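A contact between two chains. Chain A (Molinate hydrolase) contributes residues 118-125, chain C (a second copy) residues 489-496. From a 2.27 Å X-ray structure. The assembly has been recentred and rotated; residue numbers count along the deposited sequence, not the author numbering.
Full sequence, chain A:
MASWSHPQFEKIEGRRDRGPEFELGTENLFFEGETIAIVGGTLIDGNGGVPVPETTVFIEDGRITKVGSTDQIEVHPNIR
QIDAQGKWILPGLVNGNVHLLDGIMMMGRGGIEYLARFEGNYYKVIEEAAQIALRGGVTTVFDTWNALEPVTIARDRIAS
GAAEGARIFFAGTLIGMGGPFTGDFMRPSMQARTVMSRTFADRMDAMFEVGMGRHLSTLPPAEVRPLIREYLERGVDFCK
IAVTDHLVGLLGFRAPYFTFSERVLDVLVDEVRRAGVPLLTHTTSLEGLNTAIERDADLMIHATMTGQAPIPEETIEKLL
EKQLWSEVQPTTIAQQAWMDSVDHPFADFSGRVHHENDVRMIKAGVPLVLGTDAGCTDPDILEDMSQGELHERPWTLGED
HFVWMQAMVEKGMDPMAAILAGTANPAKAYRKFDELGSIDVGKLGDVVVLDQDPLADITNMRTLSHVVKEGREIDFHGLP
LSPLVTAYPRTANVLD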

ATOM      1  N   PHE A 118      -1.261  -1.229 -26.222  1.00 32.56           N
ATOM      2  CA  PHE A 118      -1.677  -2.004 -27.405  1.00 31.70           C
ATOM      3  C   PHE A 118      -3.163  -2.111 -27.652  1.00 32.83           C
ATOM      4  O   PHE A 118      -3.563  -2.802 -28.568  1.00 31.80           O
ATOM      5  CB  PHE A 118      -1.016  -3.369 -27.379  1.00 35.60           C
ATOM      6  CG  PHE A 118       0.474  -3.260 -27.378  1.00 34.88           C
ATOM      7  CD1 PHE A 118       1.123  -2.709 -28.469  1.00 36.35           C
ATOM      8  CD2 PHE A 118       1.209  -3.575 -26.263  1.00 34.23           C
ATOM      9  CE1 PHE A 118       2.497  -2.530 -28.472  1.00 35.04           C
ATOM     10  CE2 PHE A 118       2.591  -3.397 -26.247  1.00 36.40           C
ATOM     11  CZ  PHE A 118       3.230  -2.871 -27.363  1.00 36.43           C
ATOM     12  N   GLU A 119      -3.975  -1.384 -26.879  1.00 35.77           N
ATOM     13  CA  GLU A 119      -5.429  -1.384 -27.076  1.00 37.77           C
ATOM     14  C   GLU A 119      -5.721  -0.971 -28.514  1.00 40.30           C
ATOM     15  O   GLU A 119      -5.161  -0.017 -28.983  1.00 38.28           O
ATOM     16  CB  GLU A 119      -6.187  -0.445 -26.124  1.00 37.34           C
ATOM     17  CG  GLU A 119      -7.700  -0.711 -26.156  1.00 39.05           C
ATOM     18  CD  GLU A 119      -8.498  -0.137 -24.996  1.00 34.47           C
ATOM     19  OE1 GLU A 119      -8.060   0.865 -24.395  1.00 32.54           O
ATOM     20  OE2 GLU A 119      -9.582  -0.688 -24.679  1.00 34.99           O
ATOM     21  N   GLY A 120      -6.589  -1.716 -29.193  1.00 38.75           N
ATOM     22  CA  GLY A 120      -6.850  -1.509 -30.612  1.00 38.89           C
ATOM     23  C   GLY A 120      -6.155  -2.561 -31.479  1.00 42.00           C
ATOM     24  O   GLY A 120      -6.553  -2.768 -32.622  1.00 37.91           O
ATOM     25  N   ASN A 121      -5.110  -3.189 -30.943  1.00 37.18           N
ATOM     26  CA  ASN A 121      -4.290  -4.122 -31.698  1.00 37.74           C
ATOM     27  C   ASN A 121      -4.019  -5.450 -31.043  1.00 37.61           C
ATOM     28  O   ASN A 121      -3.020  -6.116 -31.338  1.00 38.22           O
ATOM     29  CB  ASN A 121      -2.927  -3.489 -31.984  1.00 40.44           C
ATOM     30  CG  ASN A 121      -2.984  -2.420 -33.033  1.00 44.30           C
ATOM     31  OD1 ASN A 121      -2.654  -1.271 -32.755  1.00 39.73           O
ATOM     32  ND2 ASN A 121      -3.495  -2.753 -34.196  1.00 43.84           N
ATOM     33  N   TYR A 122      -4.870  -5.841 -30.116  1.00 35.66           N
ATOM     34  CA  TYR A 122      -4.569  -7.030 -29.332  1.00 32.83           C
ATOM     35  C   TYR A 122      -4.398  -8.246 -30.239  1.00 32.68           C
ATOM     36  O   TYR A 122      -3.489  -9.046 -30.017  1.00 33.55           O
ATOM     37  CB  TYR A 122      -5.632  -7.272 -28.263  1.00 32.21           C
ATOM     38  CG  TYR A 122      -5.710  -6.183 -27.224  1.00 29.04           C
ATOM     39  CD1 TYR A 122      -4.581  -5.752 -26.537  1.00 31.22           C
ATOM     40  CD2 TYR A 122      -6.920  -5.611 -26.903  1.00 30.47           C
ATOM     41  CE1 TYR A 122      -4.658  -4.764 -25.572  1.00 31.46           C
ATOM     42  CE2 TYR A 122      -7.022  -4.643 -25.940  1.00 30.87           C
ATOM     43  CZ  TYR A 122      -5.902  -4.207 -25.270  1.00 32.13           C
ATOM     44  OH  TYR A 122      -6.026  -3.219 -24.323  1.00 27.33           O
ATOM     45  N   TYR A 123      -5.206  -8.347 -31.300  1.00 31.89           N
ATOM     46  CA  TYR A 123      -5.091  -9.499 -32.196  1.00 33.25           C
ATOM     47  C   TYR A 123      -3.711  -9.541 -32.856  1.00 34.75           C
ATOM     48  O   TYR A 123      -3.174 -10.625 -33.102  1.00 33.97           O
ATOM     49  CB  TYR A 123      -6.193  -9.569 -33.258  1.00 36.83           C
ATOM     50  CG  TYR A 123      -6.154  -8.540 -34.380  1.00 36.16           C
ATOM     51  CD1 TYR A 123      -6.648  -7.264 -34.177  1.00 44.60           C
ATOM     52  CD2 TYR A 123      -5.612  -8.842 -35.611  1.00 38.56           C
ATOM     53  CE1 TYR A 123      -6.582  -6.302 -35.172  1.00 45.38           C
ATOM     54  CE2 TYR A 123      -5.587  -7.908 -36.637  1.00 43.78           C
ATOM     55  CZ  TYR A 123      -6.078  -6.633 -36.410  1.00 46.52           C
ATOM     56  OH  TYR A 123      -6.096  -5.684 -37.412  1.00 54.37           O
ATOM     57  N   LYS A 124      -3.134  -8.376 -33.122  1.00 35.74           N
ATOM     58  CA  LYS A 124      -1.777  -8.320 -33.723  1.00 37.26           C
ATOM     59  C   LYS A 124      -0.706  -8.672 -32.731  1.00 37.11           C
ATOM     60  O   LYS A 124       0.308  -9.251 -33.086  1.00 38.66           O
ATOM     61  CB  LYS A 124      -1.493  -6.952 -34.289  1.00 39.73           C
ATOM     62  CG  LYS A 124      -2.245  -6.697 -35.570  1.00 49.27           C
ATOM     63  CD  LYS A 124      -1.951  -5.332 -36.161  1.00 54.62           C
ATOM     64  CE  LYS A 124      -2.684  -5.205 -37.477  1.00 62.43           C
ATOM     65  NZ  LYS A 124      -2.959  -3.790 -37.812  1.00 64.52           N
ATOM     66  N   VAL A 125      -0.931  -8.307 -31.472  1.00 33.45           N
ATOM     67  CA  VAL A 125      -0.015  -8.701 -30.413  1.00 32.17           C
ATOM     68  C   VAL A 125       0.030 -10.236 -30.364  1.00 32.44           C
ATOM     69  O   VAL A 125       1.085 -10.861 -30.203  1.00 34.62           O
ATOM     70  CB  VAL A 125      -0.463  -8.179 -29.047  1.00 33.32           C
ATOM     71  CG1 VAL A 125       0.361  -8.783 -27.908  1.00 33.32           C
ATOM     72  CG2 VAL A 125      -0.375  -6.678 -29.029  1.00 37.89           C
TER
ATOM     73  N   PRO C 489     -15.571   6.000 -28.195  1.00 46.60           N
ATOM     74  CA  PRO C 489     -14.986   4.974 -27.350  1.00 39.84           C
ATOM     75  C   PRO C 489     -13.777   4.321 -27.990  1.00 42.12           C
ATOM     76  O   PRO C 489     -13.478   4.564 -29.131  1.00 42.62           O
ATOM     77  CB  PRO C 489     -16.090   3.920 -27.250  1.00 42.58           C
ATOM     78  CG  PRO C 489     -17.292   4.520 -27.869  1.00 43.78           C
ATOM     79  CD  PRO C 489     -16.804   5.540 -28.838  1.00 42.82           C
ATOM     80  N   ARG C 490     -13.118   3.468 -27.225  1.00 43.70           N
ATOM     81  CA  ARG C 490     -11.909   2.835 -27.643  1.00 38.42           C
ATOM     82  C   ARG C 490     -12.175   1.398 -27.978  1.00 41.37           C
ATOM     83  O   ARG C 490     -12.492   0.576 -27.126  1.00 46.35           O
ATOM     84  CB  ARG C 490     -10.869   2.968 -26.547  1.00 37.67           C
ATOM     85  CG  ARG C 490     -10.190   4.336 -26.553  1.00 36.46           C
ATOM     86  CD  ARG C 490      -9.495   4.655 -25.228  1.00 36.87           C
ATOM     87  NE  ARG C 490      -8.889   5.981 -25.241  1.00 35.33           N
ATOM     88  CZ  ARG C 490      -8.396   6.606 -24.168  1.00 37.51           C
ATOM     89  NH1 ARG C 490      -8.412   6.030 -22.968  1.00 38.41           N
ATOM     90  NH2 ARG C 490      -7.908   7.828 -24.291  1.00 34.17           N
ATOM     91  N   THR C 491     -12.021   1.068 -29.247  1.00 50.61           N
ATOM     92  CA  THR C 491     -12.288  -0.293 -29.696  1.00 49.90           C
ATOM     93  C   THR C 491     -11.007  -1.161 -29.501  1.00 48.07           C
ATOM     94  O   THR C 491      -9.875  -0.736 -29.743  1.00 44.21           O
ATOM     95  CB  THR C 491     -12.846  -0.388 -31.150  1.00 52.13           C
ATOM     96  OG1 THR C 491     -11.780  -0.682 -32.055  1.00 65.45           O
ATOM     97  CG2 THR C 491     -13.605   0.867 -31.596  1.00 52.17           C
ATOM     98  N   ALA C 492     -11.226  -2.391 -29.043  1.00 45.58           N
ATOM     99  CA  ALA C 492     -10.156  -3.321 -28.634  1.00 39.48           C
ATOM    100  C   ALA C 492      -9.312  -3.860 -29.804  1.00 43.09           C
ATOM    101  O   ALA C 492      -8.089  -4.065 -29.684  1.00 37.95           O
ATOM    102  CB  ALA C 492     -10.768  -4.484 -27.877  1.00 37.96           C
ATOM    103  N   ASN C 493      -9.994  -4.137 -30.911  1.00 41.07           N
ATOM    104  CA  ASN C 493      -9.368  -4.752 -32.067  1.00 43.11           C
ATOM    105  C   ASN C 493      -9.820  -4.076 -33.347  1.00 48.28           C
ATOM    106  O   ASN C 493     -10.838  -4.442 -33.931  1.00 42.99           O
ATOM    107  CB  ASN C 493      -9.665  -6.252 -32.132  1.00 43.93           C
ATOM    108  CG  ASN C 493      -9.072  -7.006 -30.969  1.00 45.26           C
ATOM    109  OD1 ASN C 493      -7.859  -7.243 -30.922  1.00 45.06           O
ATOM    110  ND2 ASN C 493      -9.912  -7.323 -29.983  1.00 43.58           N
ATOM    111  N   VAL C 494      -9.051  -3.090 -33.775  1.00 51.96           N
ATOM    112  CA  VAL C 494      -9.341  -2.371 -35.014  1.00 56.78           C
ATOM    113  C   VAL C 494      -8.843  -3.196 -36.212  1.00 56.32           C
ATOM    114  O   VAL C 494      -7.642  -3.440 -36.369  1.00 57.49           O
ATOM    115  CB  VAL C 494      -8.683  -0.976 -35.000  1.00 55.04           C
ATOM    116  CG1 VAL C 494      -8.923  -0.255 -36.323  1.00 54.02           C
ATOM    117  CG2 VAL C 494      -9.232  -0.161 -33.838  1.00 51.21           C
ATOM    118  N   LEU C 495      -9.777  -3.612 -37.048  1.00 63.11           N
ATOM    119  CA  LEU C 495      -9.463  -4.325 -38.300  1.00 69.62           C
ATOM    120  C   LEU C 495      -9.358  -3.301 -39.423  1.00 76.62           C
ATOM    121  O   LEU C 495     -10.303  -2.565 -39.671  1.00 77.38           O
ATOM    122  CB  LEU C 495     -10.567  -5.329 -38.594  1.00 70.72           C
ATOM    123  CG  LEU C 495     -10.749  -6.297 -37.416  1.00 73.34           C
ATOM    124  CD1 LEU C 495     -12.166  -6.867 -37.334  1.00 68.40           C
ATOM    125  CD2 LEU C 495      -9.678  -7.389 -37.485  1.00 72.60           C
ATOM    126  N   ASP C 496      -8.218  -3.241 -40.105  1.00 96.65           N
ATOM    127  CA  ASP C 496      -7.858  -2.040 -40.948  1.00110.68           C
ATOM    128  C   ASP C 496      -7.896  -2.225 -42.480  1.00100.33           C
ATOM    129  O   ASP C 496      -8.494  -3.171 -42.983  1.00 92.71           O
ATOM    130  CB  ASP C 496      -6.482  -1.478 -40.544  1.00111.28           C
ATOM    131  CG  ASP C 496      -5.397  -2.554 -40.465  1.00109.33           C
ATOM    132  OD1 ASP C 496      -5.625  -3.710 -40.897  1.00102.13           O
ATOM    133  OD2 ASP C 496      -4.303  -2.236 -39.970  1.00110.61           O
TER

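The last residues of one copy of molinate hydrolase, a segment of chain C without regular helix or strand, extended except at Ala C492, run past a turn and the first turn of a helix in a second copy. In chain A, Phe A118 to Asn A121 form a type II beta turn, closed by Asn A121 N to Phe A118 O at 2.9 Å; Asn A121 then occupies the N-cap position, although its side chain makes no capping bond, and the helix begins at Tyr A122. The backbones meet at Gly A120, whose CA lies 4.3 Å from the CA of Ala C492. Gly A120 uses both its polar backbone atoms here: its N donates to Ala C492 O at 2.8 Å, a weak bond because the angle at the hydrogen is only 124°, and its O accepts from Val C494 N at 2.8 Å with a much straighter 161°. Two CA-H...O contacts supplement this pair, Gly A120 CA to Thr C491 O at 3.2 Å and Asn C493 CA to Gly A120 O at 3.5 Å. The glycine's phi/psi of 103/-22 would jam a CB against the preceding carbonyl oxygen, so the turn itself calls for glycine.

Beyond the glycine, side chains take over. Asn C493 reaches the start of the helix, where its OD1 accepts a hydrogen bond from Tyr A123 N at 2.9 Å, an amide near the helix start, with no backbone partner within the stretch. Its ND2 is bonded elsewhere in the structure. Tyr A122 points its CA-to-CB bond toward chain C, and its CD2 packs 4.1 Å from Ala C492 CB. Tyr A123, chi1 p, also points toward the other chain and is the residue most covered by it. Tyr A123 OH donates to Val C494 O at 2.9 Å, while one face of the Tyr A123 ring receives Leu C495, whose CD2 lies 4.1 Å from the ring centroid, 23° off the normal, in a CH-pi contact. The same ring therefore serves a carbonyl near its plane and a methyl over its face. At the chain end, the extended Lys A124 side chain carries NZ to 3.0 Å from Asp C496 OD2, forming a salt bridge; the aspartate is poorly ordered, so this link is less sharply defined. Glu A119 adds looser packing, with OE1 4.1 Å from Arg C490 CB.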